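Local coordinates for protein RmpA (Streptococcus mutans, PDB 3BJV) that probably serves as the EIIA component of an ascorbate-specific phosphotransferase system, relaying a phosphoryl group for ascorbate uptake across the membrane, at residues K23-L28 / E87-T92; Y58-M61 / A65-H68. All coordinates share one frame; numbering follows the deposited sequence.

Contact 1 of 2, residues K23-L28 / E87-T92; sequences KEAVKL and EPVTFT
Lys27 N donates to Lys23 O at 2.9 Å, and this bond helps hold the turn of helix that presses Ala25 and Val26 onto Val89 and Phe91. Across the contact the meeting is apolar and small. It takes two touches. Ala25 points its methyl at the strand, and its CB lies 3.8 Å from Val89 CG2. Val89 CG2 sits between its own backbone N and carbonyl carbon (chi1 -74°), and is the branch turned to the helix. The second touch lies further along. Val26 CG2 reaches Phe91 CZ at 3.8 Å and Phe91 CE2 at 4.0 Å. It comes to the ring at the edge, near its plane, and the two side chains cross at about a right angle. The Phe91 side chain does not set out toward the helix; its far ring atoms come near it. All four side chains are buried. The outer side of the helix is polar: Lys27 NZ bridges to Glu24 OE2 at 3.3 Å, meeting the anti side of the carboxylate. Helix 22-36 thus lies over strand 88-90 in the alpha/beta sandwich of this EIIA domain. Val89 is hydrogen-bonded to Val97, which ties the short strand antiparallel to strand 96-104. Trp22 meets the Phe91 ring with the planes at about 40°. Ile47 of helix 42-54 packs on Val26.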
loop_
_atom_site.group_PDB
_atom_site.type_symbol
_atom_site.label_atom_id
_atom_site.label_comp_id
_atom_site.label_asym_id
_atom_site.label_seq_id
_atom_site.Cartn_x
_atom_site.Cartn_y
_atom_site.Cartn_z
ATOM N N LYS A 23 9.148 1.445 20.980
ATOM C CA LYS A 23 8.256 2.561 21.355
ATOM C C LYS A 23 9.014 3.871 21.218
ATOM O O LYS A 23 8.446 4.850 20.774
ATOM C CB LYS A 23 7.733 2.438 22.785
ATOM C CG LYS A 23 6.933 1.160 23.072
ATOM C CD LYS A 23 6.137 1.305 24.343
ATOM C CE LYS A 23 5.234 0.088 24.606
ATOM N NZ LYS A 23 5.877 -0.831 25.615
ATOM N N GLU A 24 10.284 3.860 21.608
ATOM C CA GLU A 24 11.160 4.986 21.389
ATOM C C GLU A 24 11.403 5.277 19.906
ATOM O O GLU A 24 11.369 6.430 19.484
ATOM C CB GLU A 24 12.501 4.848 22.079
ATOM C CG GLU A 24 13.406 5.997 21.637
ATOM C CD GLU A 24 14.217 6.579 22.761
ATOM O OE1 GLU A 24 15.035 5.807 23.346
ATOM O OE2 GLU A 24 14.021 7.811 23.040
ATOM N N ALA A 25 11.650 4.241 19.129
ATOM C CA ALA A 25 11.883 4.383 17.686
ATOM C C ALA A 25 10.662 5.091 17.070
ATOM O O ALA A 25 10.774 6.038 16.316
ATOM C CB ALA A 25 12.115 2.998 17.072
ATOM N N VAL A 26 9.488 4.624 17.461
ATOM C CA VAL A 26 8.233 5.194 17.008
ATOM C C VAL A 26 8.087 6.646 17.472
ATOM O O VAL A 26 7.727 7.495 16.686
ATOM C CB VAL A 26 7.030 4.296 17.415
ATOM C CG1 VAL A 26 5.698 5.013 17.178
ATOM C CG2 VAL A 26 7.101 3.019 16.628
ATOM N N LYS A 27 8.376 6.936 18.731
ATOM C CA LYS A 27 8.351 8.327 19.198
ATOM C C LYS A 27 9.223 9.269 18.307
ATOM O O LYS A 27 8.811 10.369 17.922
ATOM C CB LYS A 27 8.851 8.385 20.651
ATOM C CG LYS A 27 8.814 9.811 21.250
ATOM C CD LYS A 27 9.731 9.872 22.467
ATOM C CE LYS A 27 11.016 10.580 22.142
ATOM N NZ LYS A 27 12.006 10.376 23.197
ATOM N N LEU A 28 10.441 8.831 18.042
ATOM C CA LEU A 28 11.375 9.595 17.251
ATOM C C LEU A 28 10.853 9.911 15.870
ATOM O O LEU A 28 11.202 10.952 15.322
ATOM C CB LEU A 28 12.683 8.839 17.107
ATOM C CG LEU A 28 13.490 8.663 18.381
ATOM C CD1 LEU A 28 14.640 7.770 18.038
ATOM C CD2 LEU A 28 13.987 10.009 19.031
ATOM N N GLU A 87 21.485 1.339 15.411
ATOM C CA GLU A 87 21.289 -0.095 15.529
ATOM C C GLU A 87 19.824 -0.358 15.324
ATOM O O GLU A 87 19.019 0.471 15.703
ATOM C CB GLU A 87 21.604 -0.509 16.939
ATOM C CG GLU A 87 23.055 -0.472 17.164
ATOM C CD GLU A 87 23.380 -0.042 18.551
ATOM O OE1 GLU A 87 22.894 -0.747 19.494
ATOM O OE2 GLU A 87 24.110 1.006 18.658
ATOM N N PRO A 88 19.473 -1.508 14.726
ATOM C CA PRO A 88 18.087 -1.962 14.680
ATOM C C PRO A 88 17.421 -2.104 16.045
ATOM O O PRO A 88 18.113 -2.229 17.045
ATOM C CB PRO A 88 18.180 -3.331 13.969
ATOM C CG PRO A 88 19.654 -3.678 13.960
ATOM C CD PRO A 88 20.372 -2.386 13.959
ATOM N N VAL A 89 16.092 -1.992 16.080
ATOM C CA VAL A 89 15.279 -2.291 17.250
ATOM C C VAL A 89 14.381 -3.421 16.796
ATOM O O VAL A 89 14.100 -3.517 15.595
ATOM C CB VAL A 89 14.359 -1.068 17.736
ATOM C CG1 VAL A 89 15.165 -0.015 18.419
ATOM C CG2 VAL A 89 13.553 -0.454 16.586
ATOM N N THR A 90 13.913 -4.249 17.735
ATOM C CA THR A 90 13.039 -5.370 17.433
ATOM C C THR A 90 11.596 -5.014 17.760
ATOM O O THR A 90 11.303 -4.599 18.872
ATOM C CB THR A 90 13.463 -6.626 18.203
ATOM O OG1 THR A 90 14.883 -6.833 18.058
ATOM C CG2 THR A 90 12.751 -7.842 17.659
ATOM N N PHE A 91 10.707 -5.107 16.789
ATOM C CA PHE A 91 9.264 -4.925 17.056
ATOM C C PHE A 91 8.598 -6.184 17.655
ATOM O O PHE A 91 9.228 -7.239 17.729
ATOM C CB PHE A 91 8.528 -4.450 15.790
ATOM C CG PHE A 91 8.590 -2.959 15.587
ATOM C CD1 PHE A 91 9.798 -2.327 15.264
ATOM C CD2 PHE A 91 7.454 -2.174 15.766
ATOM C CE1 PHE A 91 9.855 -0.919 15.093
ATOM C CE2 PHE A 91 7.495 -0.790 15.585
ATOM C CZ PHE A 91 8.697 -0.155 15.252
ATOM N N THR A 92 7.344 -6.095 18.086
ATOM C CA THR A 92 6.739 -7.192 18.888
ATOM C C THR A 92 6.590 -8.522 18.130
ATOM O O THR A 92 6.543 -9.583 18.774
ATOM C CB THR A 92 5.389 -6.805 19.604
ATOM O OG1 THR A 92 4.564 -5.995 18.746
ATOM C CG2 THR A 92 5.651 -6.042 20.876
#

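Contact 2 of 2, residues Y58-M61 / A65-H68; sequences YILM and AMPH
Tyr58 and Met66 join the chain just before strand 63-65 to the last residue of that strand and the loop after it, in the fold of type 2 EIIA domains. Met66 N donates to Tyr58 O at 2.9 Å and 169°, tilted from the carbonyl plane. The main bump is the Tyr58 ring. It rests against the hollow formed by Ala65 and Pro67. Pro67 CA sits over the centre of one face, a CH-pi contact 3.9 Å from the ring centroid. The Ala65 methyl fills in at the edge, with CB 3.8 Å from Tyr58 CD1. The ring CG lies between the backbone N and the carbonyl carbon (chi1 42°), which carries the ring across to these two residues. Tyr58 OH is hydrogen-bonded to Thr51 OG1. Met66 runs extended to SD (chi2 171°), which lies 4.0 Å from Leu60 CG; the bend at chi3 turns only CE. Ile59 CG1 adds a light touch on the Ala65 methyl. Thr112 of the second subunit packs on Leu60 and His68, so the loop lies at the dimer interface. The His68 ring meets the His111 ring. His68 CE1 lies 3.9 Å from Tyr58 CB, at the edge of the imidazole. The rotation of this imidazole is fixed from within the segment: His68 ND1 donates to Met66 O at 2.9 Å, with the carbonyl oxygen near the ring plane.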
loop_
_atom_site.group_PDB
_atom_site.type_symbol
_atom_site.label_atom_id
_atom_site.label_comp_id
_atom_site.label_asym_id
_atom_site.label_seq_id
_atom_site.Cartn_x
_atom_site.Cartn_y
_atom_site.Cartn_z
ATOM N N TYR A 58 2.755 -2.209 9.809
ATOM C CA TYR A 58 3.401 -1.239 8.887
ATOM C C TYR A 58 4.836 -1.562 8.557
ATOM O O TYR A 58 5.597 -0.733 8.116
ATOM C CB TYR A 58 3.281 0.168 9.456
ATOM C CG TYR A 58 3.544 0.218 10.972
ATOM C CD1 TYR A 58 4.862 0.084 11.505
ATOM C CD2 TYR A 58 2.497 0.409 11.861
ATOM C CE1 TYR A 58 5.108 0.150 12.893
ATOM C CE2 TYR A 58 2.732 0.466 13.246
ATOM C CZ TYR A 58 4.019 0.335 13.760
ATOM O OH TYR A 58 4.187 0.383 15.147
ATOM N N ILE A 59 5.224 -2.795 8.750
ATOM C CA ILE A 59 6.578 -3.174 8.445
ATOM C C ILE A 59 6.521 -3.806 7.070
ATOM O O ILE A 59 6.408 -5.019 6.964
ATOM C CB ILE A 59 7.166 -4.114 9.559
ATOM C CG1 ILE A 59 7.209 -3.357 10.907
ATOM C CG2 ILE A 59 8.556 -4.587 9.173
ATOM C CD1 ILE A 59 7.599 -4.130 12.097
ATOM N N LEU A 60 6.600 -2.968 6.024
ATOM C CA LEU A 60 6.407 -3.416 4.633
ATOM C C LEU A 60 7.393 -4.423 4.092
ATOM O O LEU A 60 7.018 -5.321 3.334
ATOM C CB LEU A 60 6.359 -2.248 3.648
ATOM C CG LEU A 60 4.993 -1.590 3.435
ATOM C CD1 LEU A 60 5.021 -0.885 2.094
ATOM C CD2 LEU A 60 3.746 -2.530 3.601
ATOM N N MET A 61 8.649 -4.244 4.465
ATOM C CA MET A 61 9.715 -5.142 4.085
ATOM C C MET A 61 10.694 -5.108 5.232
ATOM O O MET A 61 10.659 -4.168 6.014
ATOM C CB MET A 61 10.359 -4.708 2.759
ATOM C CG MET A 61 10.858 -3.244 2.636
ATOM S SD MET A 61 11.700 -2.890 1.005
ATOM C CE MET A 61 13.445 -3.249 1.343
ATOM N N ALA A 65 9.913 0.415 8.675
ATOM C CA ALA A 65 8.564 0.586 9.158
ATOM C C ALA A 65 8.027 1.913 8.621
ATOM O O ALA A 65 8.773 2.885 8.522
ATOM C CB ALA A 65 8.565 0.596 10.678
ATOM N N MET A 66 6.740 1.950 8.271
ATOM C CA MET A 66 6.028 3.212 8.035
ATOM C C MET A 66 4.946 3.461 9.089
ATOM O O MET A 66 3.763 3.321 8.802
ATOM C CB MET A 66 5.435 3.284 6.616
ATOM C CG MET A 66 5.009 1.982 6.116
ATOM S SD MET A 66 4.087 2.096 4.590
ATOM C CE MET A 66 2.515 2.777 5.232
ATOM N N PRO A 67 5.344 3.856 10.319
ATOM C CA PRO A 67 4.372 3.996 11.416
ATOM C C PRO A 67 3.276 5.040 11.078
ATOM O O PRO A 67 3.591 6.133 10.559
ATOM C CB PRO A 67 5.222 4.510 12.584
ATOM C CG PRO A 67 6.646 4.420 12.159
ATOM C CD PRO A 67 6.697 4.312 10.686
ATOM N N HIS A 68 2.023 4.677 11.313
ATOM C CA HIS A 68 0.863 5.547 11.088
ATOM C C HIS A 68 -0.363 5.063 11.886
ATOM O O HIS A 68 -0.365 3.980 12.486
ATOM C CB HIS A 68 0.489 5.611 9.618
ATOM C CG HIS A 68 0.024 4.304 9.068
ATOM N ND1 HIS A 68 0.870 3.233 8.864
ATOM C CD2 HIS A 68 -1.204 3.889 8.689
ATOM C CE1 HIS A 68 0.182 2.210 8.397
ATOM N NE2 HIS A 68 -1.086 2.575 8.300
#

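How the contacts relate
Contact 2 is nested along the chain inside the loop that contact 1 closes. The order is 23-28, 58-61, 65-68, 87-92. The centres are about 12 Å apart. The two touch directly through Phe91, which lies on both Tyr58 and Ile59: Phe91 CE2 is 3.5 Å from Tyr58 OH, and Phe91 CG is 3.8 Å from Ile59 CD1. Strand 96-104 is shared, pairing antiparallel with 88-90 and parallel with 63-65. Helix 42-54 packs on both through Ile47. Packing thus links helix 22-36 to the loop of contact 2 through Phe91, Tyr58 and Ile59. That loop, with His68, faces helix 108-123 and the second subunit.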